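Local coordinates for sugar kinase, pfkB family (Thermotoga maritima, PDB 2AJR), which probably transfers phosphate from ATP to a sugar phosphate, possibly acting as a 1-phosphofructokinase, at the interface of chains A and B. Sequence-based numbering; all coordinates share one arbitrary frame. Chains: chain A/B, sugar kinase, pfkB family.

Contacts 1 and 2 are two parts of one two-fold symmetric interface, with their C-alpha centres about 14 Å apart. The same positions recur with the chains exchanged. In contact 1, A:Ile108, A:Ile121 and A:Phe123 meet B:Ile27, B:Ile29, B:Tyr38 and B:Ile40. In contact 2 these positions swap chains. Contact 1 adds A:Ile110, B:Ile110, A:Thr119, A:Ala120 and B:Phe32. Contact 2 adds A:Arg39, A:Thr46 and B:Asn122. In both, strand 117-122 of one chain pairs with strand 37-39 of the other. This arrangement suits a dimer joined through its beta-sheet lids, although the crystal structure alone does not prove one in solution.

Contact 1: the interface of chains A and B. Residues chain A 108, 110, 119-121, 123; chain B 27, 29, 32, 38, 40, 110.
A:Ile121 pushes its CD1 methyl into a cluster of isoleucines from chain B. Its CG1 stands beside the backbone N (chi1 -53°), and the branch is extended from there. CD1 lies 3.9 Å from B:Ile29 CD1, whose side chain crosses it at a slant. B:Ile110 comes tip to tip, with its CD1 4.0 Å from A:Ile121 CD1. The other branch, CG2, packs 3.8 Å from B:Ile40 CG1. One side chain thus touches several partners, and A:Ile121 hides 76 Å² of its surface here. B:Ile27 closes the cluster: its CD1 meets A:Ile108 CD1 end to end at 3.5 Å. A:Phe123 lies on the flank. B:Ile40 CG1 sits over the centre of one ring face, 4.0 Å from the centroid, while B:Ile27 CG1 is at the edge, in the ring plane. Chain B thus packs one face and the edge of the ring.

The other end is looser in the surface it hides: 16 Å² for A:Thr119 and 17 Å² for B:Phe32. A:Thr119 still offers CG2 to B:Phe32 CE1 at 3.7 Å. B:Ile110 CG2 covers one face of that Phe ring within its own chain. A:Ile110 CD1 stays 4.4 Å from B:Ile110 CD1.

Beside the cluster runs a backbone link. B:Tyr38 N donates to A:Ala120 O at 2.8 Å (147° at H). The same oxygen lies at the edge of the B:Tyr38 ring, in its plane. A:Ile121 and B:Tyr38 form a parallel beta bridge. The site joins the two chains by apolar packing and sheet pairing, and probably helps hold a lid-to-lid dimer together.

Contact 2: the interface of chains A and B. Residues chain A 27, 29, 38-40, 46; chain B 108, 121-123.
B:Ile121 and A:Ile27 meet through CG1 branches turned anti to their own carbonyl carbons (chi1 -57° and -47°). Both branches are extended, and their CD1 methyls come tip to tip at 3.9 Å. The setting is an interchain parallel beta pairing in a pfkB family kinase, between strand 37-39 of chain A and strand 117-122 of chain B.

B:Asn122 is the backbone hub. Its N donates to A:Tyr38 O at 2.7 Å, nearly straight at the hydrogen (172°). Its O accepts from A:Ile40 N at 3.0 Å. One residue thus bonds to positions on either side of A:Arg39, as parallel strands do. The bridges pair A:Tyr38 with B:Ile121 and A:Arg39 with B:Asn122.

Beside this ladder the packing is apolar. A:Ile27 CD1 also meets B:Ile108 CD1 at 3.8 Å, end on. A:Ile29 CD1 reaches the B:Ile121 CD1 methyl from a slanting side chain. A:Ile40 runs alongside B:Ile121 and points the same way, with CG1 3.8 Å from B:Ile121 CG2.

B:Phe123 runs alongside A:Ile40, pointing the same way, and crosses A:Thr46 at a slant. Its ring carbon CE2 lies 3.6 Å from A:Thr46 CB. The hydroxyl OG1 of A:Thr46 lies 3.4 Å from B:Phe123 CE2, a contact and not a hydrogen bond. A:Ile27 CG1 lies near the ring tip, 4.1 Å from B:Phe123 CZ.

Contact 1: the interface of chains A and B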
ATOM      1  N   ILE A 108       1.193  -2.902  -5.058  1.00 35.73           N
ATOM      2  CA  ILE A 108      -0.185  -3.216  -4.683  1.00 35.68           C
ATOM      3  C   ILE A 108      -0.937  -3.804  -5.871  1.00 35.52           C
ATOM      4  O   ILE A 108      -0.917  -3.244  -6.954  1.00 38.15           O
ATOM      5  CB  ILE A 108      -0.902  -1.955  -4.150  1.00 35.35           C
ATOM      6  CG1 ILE A 108      -0.262  -1.528  -2.815  1.00 34.25           C
ATOM      7  CG2 ILE A 108      -2.381  -2.216  -3.984  1.00 31.80           C
ATOM      8  CD1 ILE A 108      -0.677  -0.181  -2.321  1.00 34.86           C
ATOM      9  N   ILE A 110      -4.760  -5.249  -6.704  1.00 33.38           N
ATOM     10  CA  ILE A 110      -6.149  -5.458  -6.329  1.00 32.26           C
ATOM     11  C   ILE A 110      -6.782  -6.381  -7.374  1.00 32.92           C
ATOM     12  O   ILE A 110      -6.779  -6.086  -8.564  1.00 31.89           O
ATOM     13  CB  ILE A 110      -6.900  -4.115  -6.244  1.00 32.31           C
ATOM     14  CG1 ILE A 110      -6.197  -3.194  -5.233  1.00 31.77           C
ATOM     15  CG2 ILE A 110      -8.371  -4.343  -5.852  1.00 24.40           C
ATOM     16  CD1 ILE A 110      -6.513  -1.732  -5.383  1.00 31.88           C
ATOM     17  N   THR A 119      -6.072  -4.381 -10.891  1.00 35.63           N
ATOM     18  CA  THR A 119      -5.625  -3.004 -10.853  1.00 33.77           C
ATOM     19  C   THR A 119      -4.313  -3.075 -10.081  1.00 34.55           C
ATOM     20  O   THR A 119      -4.296  -3.538  -8.934  1.00 34.51           O
ATOM     21  CB  THR A 119      -6.639  -2.151 -10.134  1.00 31.78           C
ATOM     22  OG1 THR A 119      -7.919  -2.420 -10.694  1.00 33.55           O
ATOM     23  CG2 THR A 119      -6.320  -0.678 -10.259  1.00 28.57           C
ATOM     24  N   ALA A 120      -3.213  -2.673 -10.716  1.00 33.50           N
ATOM     25  CA  ALA A 120      -1.885  -2.843 -10.102  1.00 32.67           C
ATOM     26  C   ALA A 120      -1.187  -1.507  -9.995  1.00 32.08           C
ATOM     27  O   ALA A 120      -1.289  -0.677 -10.897  1.00 31.37           O
ATOM     28  CB  ALA A 120      -1.035  -3.831 -10.896  1.00 28.97           C
ATOM     29  N   ILE A 121      -0.501  -1.297  -8.875  1.00 32.57           N
ATOM     30  CA  ILE A 121       0.254  -0.075  -8.659  1.00 32.87           C
ATOM     31  C   ILE A 121       1.705  -0.438  -8.340  1.00 34.30           C
ATOM     32  O   ILE A 121       1.983  -1.060  -7.311  1.00 33.53           O
ATOM     33  CB  ILE A 121      -0.322   0.771  -7.519  1.00 32.40           C
ATOM     34  CG1 ILE A 121      -1.817   1.020  -7.735  1.00 32.44           C
ATOM     35  CG2 ILE A 121       0.430   2.081  -7.441  1.00 28.15           C
ATOM     36  CD1 ILE A 121      -2.510   1.661  -6.567  1.00 30.41           C
ATOM     37  N   PHE A 123       5.482   0.670  -7.627  1.00 31.69           N
ATOM     38  CA  PHE A 123       6.352   1.710  -7.162  1.00 31.53           C
ATOM     39  C   PHE A 123       7.740   1.515  -7.731  1.00 30.59           C
ATOM     40  O   PHE A 123       8.116   0.420  -8.100  1.00 31.45           O
ATOM     41  CB  PHE A 123       6.321   1.743  -5.619  1.00 31.40           C
ATOM     42  CG  PHE A 123       5.131   2.507  -5.083  1.00 27.83           C
ATOM     43  CD1 PHE A 123       3.862   1.957  -5.137  1.00 25.28           C
ATOM     44  CD2 PHE A 123       5.278   3.802  -4.606  1.00 22.85           C
ATOM     45  CE1 PHE A 123       2.767   2.667  -4.676  1.00 28.36           C
ATOM     46  CE2 PHE A 123       4.183   4.512  -4.137  1.00 26.96           C
ATOM     47  CZ  PHE A 123       2.929   3.951  -4.189  1.00 23.36           C
TER
ATOM     48  N   ILE B  27      -1.386   7.368  -2.184  1.00 30.02           N
ATOM     49  CA  ILE B  27      -0.884   7.114  -3.518  1.00 28.50           C
ATOM     50  C   ILE B  27      -1.616   8.069  -4.412  1.00 29.49           C
ATOM     51  O   ILE B  27      -2.842   8.120  -4.366  1.00 29.66           O
ATOM     52  CB  ILE B  27      -1.170   5.686  -3.941  1.00 28.50           C
ATOM     53  CG1 ILE B  27      -0.571   4.698  -2.924  1.00 26.97           C
ATOM     54  CG2 ILE B  27      -0.641   5.427  -5.322  1.00 24.36           C
ATOM     55  CD1 ILE B  27      -1.048   3.256  -3.117  1.00 28.14           C
ATOM     56  N   ILE B  29      -2.595   9.187  -8.048  1.00 28.62           N
ATOM     57  CA  ILE B  29      -2.754   8.759  -9.429  1.00 28.64           C
ATOM     58  C   ILE B  29      -3.889   9.546 -10.073  1.00 30.24           C
ATOM     59  O   ILE B  29      -5.029   9.467  -9.642  1.00 28.46           O
ATOM     60  CB  ILE B  29      -3.088   7.257  -9.531  1.00 27.66           C
ATOM     61  CG1 ILE B  29      -1.999   6.410  -8.859  1.00 29.72           C
ATOM     62  CG2 ILE B  29      -3.234   6.864 -10.982  1.00 23.27           C
ATOM     63  CD1 ILE B  29      -2.322   4.909  -8.772  1.00 25.47           C
ATOM     64  N   PHE B  32      -7.402   7.576 -12.217  1.00 30.64           N
ATOM     65  CA  PHE B  32      -7.298   6.223 -11.677  1.00 30.73           C
ATOM     66  C   PHE B  32      -8.507   5.374 -12.070  1.00 31.69           C
ATOM     67  O   PHE B  32      -9.639   5.716 -11.740  1.00 32.58           O
ATOM     68  CB  PHE B  32      -7.211   6.288 -10.144  1.00 31.51           C
ATOM     69  CG  PHE B  32      -7.120   4.930  -9.474  1.00 35.33           C
ATOM     70  CD1 PHE B  32      -6.090   4.038  -9.803  1.00 32.49           C
ATOM     71  CD2 PHE B  32      -8.050   4.546  -8.523  1.00 31.91           C
ATOM     72  CE1 PHE B  32      -6.002   2.799  -9.196  1.00 33.24           C
ATOM     73  CE2 PHE B  32      -7.962   3.302  -7.916  1.00 38.36           C
ATOM     74  CZ  PHE B  32      -6.936   2.425  -8.257  1.00 34.07           C
ATOM     75  N   TYR B  38      -0.271   0.765 -13.090  1.00 26.99           N
ATOM     76  CA  TYR B  38       0.216   2.123 -12.938  1.00 26.26           C
ATOM     77  C   TYR B  38       1.645   2.079 -12.445  1.00 26.21           C
ATOM     78  O   TYR B  38       1.883   1.583 -11.360  1.00 28.14           O
ATOM     79  CB  TYR B  38      -0.633   2.857 -11.923  1.00 26.33           C
ATOM     80  CG  TYR B  38      -2.034   3.099 -12.395  1.00 28.02           C
ATOM     81  CD1 TYR B  38      -2.351   4.244 -13.109  1.00 26.51           C
ATOM     82  CD2 TYR B  38      -3.046   2.177 -12.142  1.00 27.79           C
ATOM     83  CE1 TYR B  38      -3.632   4.475 -13.556  1.00 30.08           C
ATOM     84  CE2 TYR B  38      -4.337   2.397 -12.590  1.00 24.09           C
ATOM     85  CZ  TYR B  38      -4.625   3.547 -13.303  1.00 27.57           C
ATOM     86  OH  TYR B  38      -5.900   3.801 -13.752  1.00 23.42           O
ATOM     87  N   ILE B  40       4.222   4.250 -10.853  1.00 26.49           N
ATOM     88  CA  ILE B  40       4.481   5.492 -10.153  1.00 26.87           C
ATOM     89  C   ILE B  40       5.853   6.041 -10.554  1.00 29.68           C
ATOM     90  O   ILE B  40       6.783   5.271 -10.824  1.00 30.56           O
ATOM     91  CB  ILE B  40       4.453   5.265  -8.634  1.00 27.67           C
ATOM     92  CG1 ILE B  40       3.051   4.799  -8.185  1.00 32.10           C
ATOM     93  CG2 ILE B  40       4.848   6.540  -7.865  1.00 23.15           C
ATOM     94  CD1 ILE B  40       1.855   5.679  -8.663  1.00 18.80           C
ATOM     95  N   ILE B 110      -5.995   5.860  -2.320  1.00 33.47           N
ATOM     96  CA  ILE B 110      -5.654   6.218  -3.694  1.00 31.60           C
ATOM     97  C   ILE B 110      -6.404   7.485  -4.035  1.00 32.39           C
ATOM     98  O   ILE B 110      -7.623   7.485  -4.115  1.00 33.48           O
ATOM     99  CB  ILE B 110      -5.998   5.103  -4.675  1.00 31.60           C
ATOM    100  CG1 ILE B 110      -5.186   3.836  -4.329  1.00 29.49           C
ATOM    101  CG2 ILE B 110      -5.698   5.548  -6.100  1.00 28.94           C
ATOM    102  CD1 ILE B 110      -5.883   2.527  -4.631  1.00 25.91           C
TER

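Contact 2: the interface of chains A and B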
ATOM      1  N   ILE A  27      -4.745  -7.795  -2.637  1.00 32.32           N
ATOM      2  CA  ILE A  27      -5.997  -7.508  -1.970  1.00 29.68           C
ATOM      3  C   ILE A  27      -7.075  -8.016  -2.908  1.00 29.18           C
ATOM      4  O   ILE A  27      -7.043  -7.710  -4.096  1.00 29.44           O
ATOM      5  CB  ILE A  27      -6.171  -5.992  -1.759  1.00 30.01           C
ATOM      6  CG1 ILE A  27      -4.893  -5.384  -1.174  1.00 31.30           C
ATOM      7  CG2 ILE A  27      -7.369  -5.700  -0.855  1.00 26.13           C
ATOM      8  CD1 ILE A  27      -4.791  -3.898  -1.377  1.00 30.21           C
ATOM      9  N   ILE A  29     -10.927  -8.066  -3.765  1.00 31.50           N
ATOM     10  CA  ILE A  29     -12.172  -7.344  -3.599  1.00 32.05           C
ATOM     11  C   ILE A  29     -13.062  -7.630  -4.806  1.00 32.48           C
ATOM     12  O   ILE A  29     -12.728  -7.308  -5.940  1.00 33.81           O
ATOM     13  CB  ILE A  29     -11.923  -5.822  -3.561  1.00 32.37           C
ATOM     14  CG1 ILE A  29     -11.045  -5.431  -2.382  1.00 34.98           C
ATOM     15  CG2 ILE A  29     -13.226  -5.073  -3.467  1.00 32.48           C
ATOM     16  CD1 ILE A  29     -10.370  -4.071  -2.570  1.00 31.51           C
ATOM     17  N   TYR A  38     -13.323   0.554   1.042  1.00 28.51           N
ATOM     18  CA  TYR A  38     -13.463  -0.878   1.297  1.00 29.65           C
ATOM     19  C   TYR A  38     -12.835  -1.274   2.633  1.00 31.13           C
ATOM     20  O   TYR A  38     -11.683  -0.956   2.895  1.00 30.31           O
ATOM     21  CB  TYR A  38     -12.828  -1.683   0.179  1.00 28.98           C
ATOM     22  CG  TYR A  38     -13.457  -1.423  -1.154  1.00 32.61           C
ATOM     23  CD1 TYR A  38     -14.555  -2.169  -1.581  1.00 34.33           C
ATOM     24  CD2 TYR A  38     -12.982  -0.413  -1.985  1.00 32.08           C
ATOM     25  CE1 TYR A  38     -15.145  -1.930  -2.807  1.00 33.49           C
ATOM     26  CE2 TYR A  38     -13.575  -0.161  -3.209  1.00 33.58           C
ATOM     27  CZ  TYR A  38     -14.653  -0.925  -3.618  1.00 32.03           C
ATOM     28  OH  TYR A  38     -15.244  -0.688  -4.837  1.00 30.96           O
ATOM     29  N   ARG A  39     -13.618  -1.950   3.477  1.00 32.79           N
ATOM     30  CA  ARG A  39     -13.114  -2.546   4.710  1.00 33.31           C
ATOM     31  C   ARG A  39     -12.868  -4.036   4.518  1.00 33.72           C
ATOM     32  O   ARG A  39     -13.809  -4.799   4.423  1.00 32.42           O
ATOM     33  CB  ARG A  39     -14.112  -2.318   5.831  1.00 33.01           C
ATOM     34  CG  ARG A  39     -13.997  -0.943   6.426  1.00 36.57           C
ATOM     35  CD  ARG A  39     -15.319  -0.394   6.924  1.00 41.63           C
ATOM     36  NE  ARG A  39     -15.099   0.923   7.525  1.00 46.79           N
ATOM     37  CZ  ARG A  39     -16.021   1.872   7.670  1.00 47.75           C
ATOM     38  NH1 ARG A  39     -17.274   1.679   7.268  1.00 50.19           N
ATOM     39  NH2 ARG A  39     -15.679   3.032   8.222  1.00 46.27           N
ATOM     40  N   ILE A  40     -11.607  -4.446   4.451  1.00 35.78           N
ATOM     41  CA  ILE A  40     -11.281  -5.861   4.376  1.00 38.84           C
ATOM     42  C   ILE A  40     -11.317  -6.444   5.796  1.00 40.18           C
ATOM     43  O   ILE A  40     -10.365  -6.283   6.544  1.00 42.27           O
ATOM     44  CB  ILE A  40      -9.881  -6.095   3.760  1.00 39.39           C
ATOM     45  CG1 ILE A  40      -9.690  -5.315   2.447  1.00 39.89           C
ATOM     46  CG2 ILE A  40      -9.626  -7.592   3.530  1.00 39.33           C
ATOM     47  CD1 ILE A  40     -10.621  -5.687   1.311  1.00 32.25           C
ATOM     48  N   THR A  46      -6.595 -10.677   1.884  1.00 45.11           N
ATOM     49  CA  THR A  46      -5.340 -10.018   1.664  1.00 44.59           C
ATOM     50  C   THR A  46      -4.197 -11.019   1.808  1.00 44.53           C
ATOM     51  O   THR A  46      -4.304 -12.020   2.503  1.00 45.28           O
ATOM     52  CB  THR A  46      -5.144  -8.843   2.619  1.00 44.20           C
ATOM     53  OG1 THR A  46      -4.118  -7.993   2.087  1.00 49.20           O
ATOM     54  CG2 THR A  46      -4.751  -9.307   4.013  1.00 39.11           C
TER
ATOM     55  N   ILE B 108      -4.716   2.075   2.876  1.00 33.83           N
ATOM     56  CA  ILE B 108      -4.337   2.581   1.564  1.00 33.84           C
ATOM     57  C   ILE B 108      -5.357   3.591   1.097  1.00 34.46           C
ATOM     58  O   ILE B 108      -6.569   3.337   1.134  1.00 36.29           O
ATOM     59  CB  ILE B 108      -4.263   1.444   0.540  1.00 34.27           C
ATOM     60  CG1 ILE B 108      -3.213   0.419   0.987  1.00 34.44           C
ATOM     61  CG2 ILE B 108      -3.942   1.980  -0.848  1.00 28.42           C
ATOM     62  CD1 ILE B 108      -3.220  -0.859   0.183  1.00 33.12           C
ATOM     63  N   ILE B 121      -8.860   1.643   1.051  1.00 33.90           N
ATOM     64  CA  ILE B 121      -8.913   0.256   1.485  1.00 34.27           C
ATOM     65  C   ILE B 121      -8.401   0.202   2.916  1.00 34.45           C
ATOM     66  O   ILE B 121      -7.244   0.516   3.167  1.00 32.99           O
ATOM     67  CB  ILE B 121      -8.073  -0.641   0.583  1.00 35.25           C
ATOM     68  CG1 ILE B 121      -8.545  -0.511  -0.870  1.00 36.57           C
ATOM     69  CG2 ILE B 121      -8.174  -2.083   1.039  1.00 34.88           C
ATOM     70  CD1 ILE B 121      -7.731  -1.320  -1.858  1.00 34.52           C
ATOM     71  N   ASN B 122      -9.286  -0.148   3.849  1.00 35.92           N
ATOM     72  CA  ASN B 122      -8.960  -0.163   5.279  1.00 37.09           C
ATOM     73  C   ASN B 122      -8.877  -1.561   5.823  1.00 37.93           C
ATOM     74  O   ASN B 122      -9.732  -2.400   5.540  1.00 38.97           O
ATOM     75  CB  ASN B 122      -9.976   0.629   6.083  1.00 36.58           C
ATOM     76  CG  ASN B 122      -9.795   2.123   5.917  1.00 42.43           C
ATOM     77  OD1 ASN B 122      -8.898   2.575   5.206  1.00 45.30           O
ATOM     78  ND2 ASN B 122     -10.656   2.900   6.561  1.00 42.62           N
ATOM     79  N   PHE B 123      -7.827  -1.815   6.594  1.00 39.95           N
ATOM     80  CA  PHE B 123      -7.596  -3.139   7.156  1.00 41.67           C
ATOM     81  C   PHE B 123      -8.023  -3.081   8.609  1.00 42.14           C
ATOM     82  O   PHE B 123      -8.227  -1.987   9.143  1.00 41.31           O
ATOM     83  CB  PHE B 123      -6.144  -3.567   6.939  1.00 42.53           C
ATOM     84  CG  PHE B 123      -5.828  -3.870   5.492  1.00 44.43           C
ATOM     85  CD1 PHE B 123      -5.434  -2.860   4.621  1.00 41.71           C
ATOM     86  CD2 PHE B 123      -5.983  -5.158   4.988  1.00 51.28           C
ATOM     87  CE1 PHE B 123      -5.167  -3.124   3.285  1.00 40.95           C
ATOM     88  CE2 PHE B 123      -5.716  -5.431   3.646  1.00 50.27           C
ATOM     89  CZ  PHE B 123      -5.300  -4.407   2.796  1.00 47.19           C
TER